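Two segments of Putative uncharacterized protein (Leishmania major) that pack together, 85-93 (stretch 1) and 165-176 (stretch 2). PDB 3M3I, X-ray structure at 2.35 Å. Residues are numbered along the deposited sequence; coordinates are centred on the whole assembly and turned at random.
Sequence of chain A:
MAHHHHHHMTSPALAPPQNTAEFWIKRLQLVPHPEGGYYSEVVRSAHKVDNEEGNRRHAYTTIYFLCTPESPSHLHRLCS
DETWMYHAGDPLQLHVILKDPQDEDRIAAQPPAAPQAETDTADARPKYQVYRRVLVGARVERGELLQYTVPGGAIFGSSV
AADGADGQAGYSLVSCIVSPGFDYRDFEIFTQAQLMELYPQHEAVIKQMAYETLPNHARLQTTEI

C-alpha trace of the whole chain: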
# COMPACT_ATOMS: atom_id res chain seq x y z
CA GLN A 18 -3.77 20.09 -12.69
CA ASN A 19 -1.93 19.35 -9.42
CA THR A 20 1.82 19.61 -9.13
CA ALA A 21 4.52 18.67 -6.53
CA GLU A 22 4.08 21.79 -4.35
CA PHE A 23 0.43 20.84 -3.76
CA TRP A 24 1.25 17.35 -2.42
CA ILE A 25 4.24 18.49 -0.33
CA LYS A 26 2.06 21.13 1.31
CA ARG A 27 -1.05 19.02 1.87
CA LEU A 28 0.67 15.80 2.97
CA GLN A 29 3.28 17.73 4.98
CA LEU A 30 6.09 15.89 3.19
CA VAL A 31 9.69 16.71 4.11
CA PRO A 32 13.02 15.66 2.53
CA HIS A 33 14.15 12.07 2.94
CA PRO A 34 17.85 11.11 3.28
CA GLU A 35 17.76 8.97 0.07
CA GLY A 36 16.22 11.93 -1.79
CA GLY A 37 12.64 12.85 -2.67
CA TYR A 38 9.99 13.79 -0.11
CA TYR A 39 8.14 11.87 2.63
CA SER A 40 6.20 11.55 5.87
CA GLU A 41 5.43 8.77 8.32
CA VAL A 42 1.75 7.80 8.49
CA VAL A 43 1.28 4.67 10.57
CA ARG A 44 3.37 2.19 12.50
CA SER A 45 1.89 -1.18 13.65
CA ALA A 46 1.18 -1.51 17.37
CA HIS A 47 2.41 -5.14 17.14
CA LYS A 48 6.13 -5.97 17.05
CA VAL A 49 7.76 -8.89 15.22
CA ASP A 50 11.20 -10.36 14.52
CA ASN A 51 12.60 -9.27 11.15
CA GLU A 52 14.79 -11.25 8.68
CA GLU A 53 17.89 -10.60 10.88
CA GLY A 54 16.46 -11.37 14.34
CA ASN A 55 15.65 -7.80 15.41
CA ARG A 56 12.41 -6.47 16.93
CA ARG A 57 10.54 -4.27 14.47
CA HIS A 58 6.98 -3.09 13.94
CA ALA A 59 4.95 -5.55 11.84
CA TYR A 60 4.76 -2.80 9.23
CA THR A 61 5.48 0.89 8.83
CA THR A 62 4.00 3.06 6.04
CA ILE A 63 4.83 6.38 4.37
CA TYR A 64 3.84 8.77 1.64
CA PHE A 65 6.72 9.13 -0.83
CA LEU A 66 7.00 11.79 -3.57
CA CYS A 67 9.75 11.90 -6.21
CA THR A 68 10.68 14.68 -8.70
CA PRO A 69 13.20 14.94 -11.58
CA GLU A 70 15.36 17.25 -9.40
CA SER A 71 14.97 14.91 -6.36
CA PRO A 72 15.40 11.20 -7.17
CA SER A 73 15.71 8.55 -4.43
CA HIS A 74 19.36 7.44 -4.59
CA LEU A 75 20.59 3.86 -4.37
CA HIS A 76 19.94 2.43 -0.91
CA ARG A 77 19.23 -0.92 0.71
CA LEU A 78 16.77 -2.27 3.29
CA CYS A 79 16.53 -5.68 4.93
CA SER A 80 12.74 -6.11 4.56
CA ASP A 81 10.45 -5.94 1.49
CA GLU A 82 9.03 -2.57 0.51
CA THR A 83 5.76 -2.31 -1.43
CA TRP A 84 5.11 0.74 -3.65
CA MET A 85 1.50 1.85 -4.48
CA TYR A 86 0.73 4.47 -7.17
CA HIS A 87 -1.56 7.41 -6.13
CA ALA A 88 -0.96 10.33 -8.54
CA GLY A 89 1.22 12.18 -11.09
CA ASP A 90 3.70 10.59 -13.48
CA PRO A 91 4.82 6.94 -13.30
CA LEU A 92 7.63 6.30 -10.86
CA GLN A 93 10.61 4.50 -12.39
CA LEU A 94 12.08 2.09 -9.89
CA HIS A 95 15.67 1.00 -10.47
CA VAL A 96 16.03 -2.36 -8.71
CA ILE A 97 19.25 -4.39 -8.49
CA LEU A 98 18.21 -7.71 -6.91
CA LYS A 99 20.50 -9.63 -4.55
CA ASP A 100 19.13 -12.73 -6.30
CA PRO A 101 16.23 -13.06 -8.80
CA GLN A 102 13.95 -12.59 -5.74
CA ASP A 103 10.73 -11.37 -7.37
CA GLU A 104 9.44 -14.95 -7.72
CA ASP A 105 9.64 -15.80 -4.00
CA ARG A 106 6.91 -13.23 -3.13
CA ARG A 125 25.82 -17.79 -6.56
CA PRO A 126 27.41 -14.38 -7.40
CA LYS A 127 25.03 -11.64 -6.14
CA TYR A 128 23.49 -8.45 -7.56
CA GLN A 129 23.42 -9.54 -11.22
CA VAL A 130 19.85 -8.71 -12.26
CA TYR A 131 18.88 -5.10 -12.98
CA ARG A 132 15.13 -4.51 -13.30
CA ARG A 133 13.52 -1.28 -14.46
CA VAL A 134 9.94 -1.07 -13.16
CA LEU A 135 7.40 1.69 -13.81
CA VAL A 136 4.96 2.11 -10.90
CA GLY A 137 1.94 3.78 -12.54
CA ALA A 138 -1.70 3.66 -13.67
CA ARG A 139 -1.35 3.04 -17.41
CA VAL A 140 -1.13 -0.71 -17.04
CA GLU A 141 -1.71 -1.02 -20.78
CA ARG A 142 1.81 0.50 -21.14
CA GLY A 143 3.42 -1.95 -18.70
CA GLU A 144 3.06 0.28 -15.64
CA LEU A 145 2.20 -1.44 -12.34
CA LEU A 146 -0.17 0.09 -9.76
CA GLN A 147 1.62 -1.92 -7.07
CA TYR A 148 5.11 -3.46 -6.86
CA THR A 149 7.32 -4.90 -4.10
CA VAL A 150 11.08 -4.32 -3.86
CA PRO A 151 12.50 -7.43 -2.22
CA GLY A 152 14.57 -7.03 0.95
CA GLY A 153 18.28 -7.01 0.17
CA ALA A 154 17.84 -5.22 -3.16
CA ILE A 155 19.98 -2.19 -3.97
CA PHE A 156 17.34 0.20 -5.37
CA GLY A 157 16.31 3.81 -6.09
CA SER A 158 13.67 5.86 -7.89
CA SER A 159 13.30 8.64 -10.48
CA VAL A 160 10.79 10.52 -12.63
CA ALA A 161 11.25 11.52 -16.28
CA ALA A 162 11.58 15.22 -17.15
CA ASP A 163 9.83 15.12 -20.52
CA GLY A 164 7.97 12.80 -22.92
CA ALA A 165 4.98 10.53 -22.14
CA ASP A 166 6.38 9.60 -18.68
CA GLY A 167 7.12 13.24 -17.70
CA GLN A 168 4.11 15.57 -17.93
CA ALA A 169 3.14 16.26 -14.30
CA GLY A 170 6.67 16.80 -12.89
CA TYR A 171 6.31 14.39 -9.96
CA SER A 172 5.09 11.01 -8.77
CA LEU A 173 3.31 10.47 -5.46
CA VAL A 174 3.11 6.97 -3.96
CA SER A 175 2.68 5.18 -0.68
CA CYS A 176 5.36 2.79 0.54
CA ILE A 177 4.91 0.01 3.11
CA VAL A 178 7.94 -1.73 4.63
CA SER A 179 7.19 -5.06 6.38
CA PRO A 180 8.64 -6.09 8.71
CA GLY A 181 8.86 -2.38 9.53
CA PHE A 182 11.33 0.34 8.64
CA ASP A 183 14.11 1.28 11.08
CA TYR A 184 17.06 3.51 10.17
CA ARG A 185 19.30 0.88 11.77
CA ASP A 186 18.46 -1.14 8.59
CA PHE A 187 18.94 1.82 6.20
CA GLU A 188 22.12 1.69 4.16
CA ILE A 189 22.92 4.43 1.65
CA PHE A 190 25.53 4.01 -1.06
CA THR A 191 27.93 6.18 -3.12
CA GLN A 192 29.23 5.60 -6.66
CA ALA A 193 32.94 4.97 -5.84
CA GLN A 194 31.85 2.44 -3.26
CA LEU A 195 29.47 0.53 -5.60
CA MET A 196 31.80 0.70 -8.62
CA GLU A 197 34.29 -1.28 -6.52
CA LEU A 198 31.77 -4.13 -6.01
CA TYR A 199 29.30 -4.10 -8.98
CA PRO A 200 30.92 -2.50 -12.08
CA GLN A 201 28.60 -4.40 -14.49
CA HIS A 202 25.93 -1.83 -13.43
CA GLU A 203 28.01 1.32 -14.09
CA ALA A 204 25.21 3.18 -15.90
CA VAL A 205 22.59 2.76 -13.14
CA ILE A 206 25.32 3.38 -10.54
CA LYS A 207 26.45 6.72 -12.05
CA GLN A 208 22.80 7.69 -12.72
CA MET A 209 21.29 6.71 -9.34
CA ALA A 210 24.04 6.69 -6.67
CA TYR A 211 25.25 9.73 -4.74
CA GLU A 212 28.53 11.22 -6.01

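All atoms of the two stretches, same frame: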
# COMPACT_ATOMS: atom_id res chain seq x y z
N MET A 85 2.86 1.71 -3.93
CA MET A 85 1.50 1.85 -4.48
C MET A 85 1.31 3.21 -5.15
O MET A 85 1.43 4.21 -4.48
CB MET A 85 0.46 1.76 -3.37
CG MET A 85 -0.11 0.40 -3.10
SD MET A 85 0.80 -0.65 -1.98
CE MET A 85 1.34 0.46 -0.68
N TYR A 86 0.96 3.23 -6.43
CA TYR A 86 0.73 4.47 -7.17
C TYR A 86 -0.56 5.23 -6.74
O TYR A 86 -1.62 4.64 -6.63
CB TYR A 86 0.66 4.18 -8.68
CG TYR A 86 0.26 5.39 -9.50
CD1 TYR A 86 -1.09 5.71 -9.68
CD2 TYR A 86 1.22 6.22 -10.08
CE1 TYR A 86 -1.47 6.82 -10.43
CE2 TYR A 86 0.85 7.35 -10.84
CZ TYR A 86 -0.50 7.64 -11.00
OH TYR A 86 -0.90 8.74 -11.71
N HIS A 87 -0.43 6.54 -6.51
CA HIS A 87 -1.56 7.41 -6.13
C HIS A 87 -1.84 8.49 -7.16
O HIS A 87 -3.00 8.72 -7.51
CB HIS A 87 -1.29 8.08 -4.79
CG HIS A 87 -1.37 7.16 -3.61
ND1 HIS A 87 -2.33 6.19 -3.49
CD2 HIS A 87 -0.63 7.09 -2.48
CE1 HIS A 87 -2.17 5.55 -2.35
NE2 HIS A 87 -1.14 6.08 -1.72
N ALA A 88 -0.80 9.19 -7.62
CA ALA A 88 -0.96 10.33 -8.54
C ALA A 88 0.32 10.76 -9.29
O ALA A 88 1.43 10.33 -8.97
CB ALA A 88 -1.56 11.53 -7.79
N GLY A 89 0.13 11.61 -10.30
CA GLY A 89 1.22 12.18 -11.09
C GLY A 89 1.76 11.23 -12.14
O GLY A 89 1.10 10.28 -12.53
N ASP A 90 2.98 11.50 -12.59
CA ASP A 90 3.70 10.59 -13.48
C ASP A 90 4.00 9.20 -12.87
O ASP A 90 4.05 9.03 -11.63
CB ASP A 90 5.03 11.21 -13.89
CG ASP A 90 4.87 12.50 -14.69
OD1 ASP A 90 4.03 12.56 -15.62
OD2 ASP A 90 5.61 13.45 -14.38
N PRO A 91 4.24 8.20 -13.75
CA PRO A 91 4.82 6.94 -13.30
C PRO A 91 6.15 7.13 -12.62
O PRO A 91 6.93 7.99 -13.02
CB PRO A 91 5.04 6.15 -14.60
CG PRO A 91 4.84 7.10 -15.69
CD PRO A 91 3.90 8.14 -15.18
N LEU A 92 6.39 6.30 -11.61
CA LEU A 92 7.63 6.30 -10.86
C LEU A 92 8.50 5.18 -11.43
O LEU A 92 8.08 4.01 -11.47
CB LEU A 92 7.31 6.02 -9.40
CG LEU A 92 8.32 6.43 -8.33
CD1 LEU A 92 7.98 7.81 -7.80
CD2 LEU A 92 8.27 5.43 -7.20
N GLN A 93 9.70 5.51 -11.89
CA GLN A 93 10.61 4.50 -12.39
C GLN A 93 11.48 4.02 -11.25
O GLN A 93 12.23 4.80 -10.65
CB GLN A 93 11.47 5.03 -13.53
CG GLN A 93 12.26 3.93 -14.20
CD GLN A 93 13.08 4.41 -15.37
OE1 GLN A 93 12.67 5.30 -16.10
NE2 GLN A 93 14.22 3.79 -15.57
N ALA A 165 6.21 11.15 -22.68
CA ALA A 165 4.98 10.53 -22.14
C ALA A 165 5.03 10.27 -20.62
O ALA A 165 4.00 10.38 -19.95
CB ALA A 165 4.66 9.24 -22.89
N ASP A 166 6.20 9.91 -20.10
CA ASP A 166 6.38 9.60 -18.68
C ASP A 166 6.69 10.83 -17.81
O ASP A 166 6.91 10.68 -16.59
CB ASP A 166 7.54 8.61 -18.50
CG ASP A 166 7.25 7.24 -19.09
OD1 ASP A 166 6.52 7.15 -20.10
OD2 ASP A 166 7.80 6.26 -18.53
N GLY A 167 6.74 12.02 -18.41
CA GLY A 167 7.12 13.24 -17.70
C GLY A 167 6.30 14.46 -18.06
O GLY A 167 6.81 15.40 -18.66
N GLN A 168 5.03 14.45 -17.66
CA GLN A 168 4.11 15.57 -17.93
C GLN A 168 3.76 16.37 -16.67
O GLN A 168 3.64 17.60 -16.72
CB GLN A 168 2.82 15.06 -18.58
N ALA A 169 3.60 15.66 -15.55
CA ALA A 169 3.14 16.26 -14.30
C ALA A 169 4.27 16.80 -13.41
O ALA A 169 4.03 17.62 -12.54
CB ALA A 169 2.31 15.24 -13.52
N GLY A 170 5.50 16.32 -13.63
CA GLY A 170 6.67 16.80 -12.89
C GLY A 170 6.94 16.13 -11.56
O GLY A 170 7.85 16.53 -10.83
N TYR A 171 6.15 15.10 -11.23
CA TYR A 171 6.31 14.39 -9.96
C TYR A 171 5.62 13.04 -10.01
O TYR A 171 4.89 12.74 -10.93
CB TYR A 171 5.68 15.18 -8.82
CG TYR A 171 4.19 15.09 -8.83
CD1 TYR A 171 3.52 14.20 -8.00
CD2 TYR A 171 3.44 15.86 -9.70
CE1 TYR A 171 2.14 14.10 -8.02
CE2 TYR A 171 2.07 15.77 -9.73
CZ TYR A 171 1.42 14.89 -8.88
OH TYR A 171 0.06 14.81 -8.91
N SER A 172 5.83 12.24 -8.97
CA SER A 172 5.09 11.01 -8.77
C SER A 172 4.89 10.78 -7.30
O SER A 172 5.86 10.64 -6.57
CB SER A 172 5.85 9.84 -9.36
OG SER A 172 5.15 8.64 -9.10
N LEU A 173 3.63 10.74 -6.86
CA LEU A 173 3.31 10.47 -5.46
C LEU A 173 2.90 9.00 -5.28
O LEU A 173 2.11 8.46 -6.05
CB LEU A 173 2.18 11.39 -5.00
CG LEU A 173 1.55 11.18 -3.61
CD1 LEU A 173 2.56 11.39 -2.50
CD2 LEU A 173 0.35 12.10 -3.43
N VAL A 174 3.46 8.35 -4.27
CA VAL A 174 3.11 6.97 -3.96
C VAL A 174 2.95 6.82 -2.45
O VAL A 174 3.19 7.75 -1.69
CB VAL A 174 4.20 5.94 -4.45
CG1 VAL A 174 4.31 5.92 -5.95
CG2 VAL A 174 5.56 6.22 -3.83
N SER A 175 2.52 5.63 -2.04
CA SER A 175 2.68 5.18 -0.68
C SER A 175 3.65 4.02 -0.70
O SER A 175 3.65 3.24 -1.64
CB SER A 175 1.34 4.74 -0.10
OG SER A 175 0.50 5.85 0.11
N CYS A 176 4.48 3.93 0.34
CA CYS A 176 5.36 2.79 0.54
C CYS A 176 5.05 2.11 1.87
O CYS A 176 4.80 2.77 2.87
CB CYS A 176 6.82 3.23 0.53
SG CYS A 176 7.31 4.12 -0.94
O HOH W 1 8.37 8.86 -15.10

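Two segments far apart in sequence can be joined by a short antiparallel pairing whose loop end is then secured by one well-placed acidic side chain; residues 85-93 and 165-176 illustrate the principle, burying 838 Å² between them.

The backbone ladder comes first. M85 and S175 form a hydrogen-bonded pair, M85 N to S175 O at 2.9 Å and S175 N to M85 O at 3.0 Å. Y86 and V174 follow as a non-hydrogen-bonded pair, after which the register shifts by one in a beta bulge. There L173 O accepts from two successive amides, H87 N at 3.2 Å and, weakly, A88 N at 3.4 Å, while L173 N donates to A88 O at 3.1 Å. One carbonyl thus serves the extra residue, and pairing continues through G89 and S172. Beyond it, D90 N donates to Y171 O at 2.8 Å.

Side chains bonding to backbone secure the loop. D90 (chi1 m) points toward stretch 2, and its carboxylate meets a run of three amides: OD1 accepts from Q168 N at 3.0 Å and A169 N at 3.1 Å, and OD2 accepts from G170 N at 3.0 Å. A short side chain with two acceptor oxygens suits this turn well, and D90 has the largest area covered by the other stretch. G170, with phi 86°, adopts a conformation in which a CB would be jammed against the preceding carbonyl. The hydroxyl of S172 reaches back, OG donating to D90 O at 2.8 Å. A water extends the connection, donating to both P91 O (2.7 Å) and D166 O (2.8 Å).

Between side chains, the polar link is the very short hydrogen bond between H87 NE2 and S175 OG, 2.5 Å. H87 (chi1 m) presents its ring edge to the hydroxyl, so that the nitrogen and oxygen meet near the ring plane in a buried setting.

Aromatic and apolar packing completes the contact. The CB of Y171 points away, yet chi1 p brings the ring back over G89, whose CA lies 3.9 Å from the ring centroid in a CH-pi contact. Glycine fits doubly: its phi is positive, and an ideal CB would lie 2.6 Å from Y171 CE1, a clash. Within stretch 1, Y86 OH donates to G89 O at 2.7 Å, bracing the same corner. L92 leaves its backbone sideways, but its end approaches stretch 2, with L92 CD2 4.2 Å from V174 CG1; these branched aliphatic groups suit a buried apolar contact.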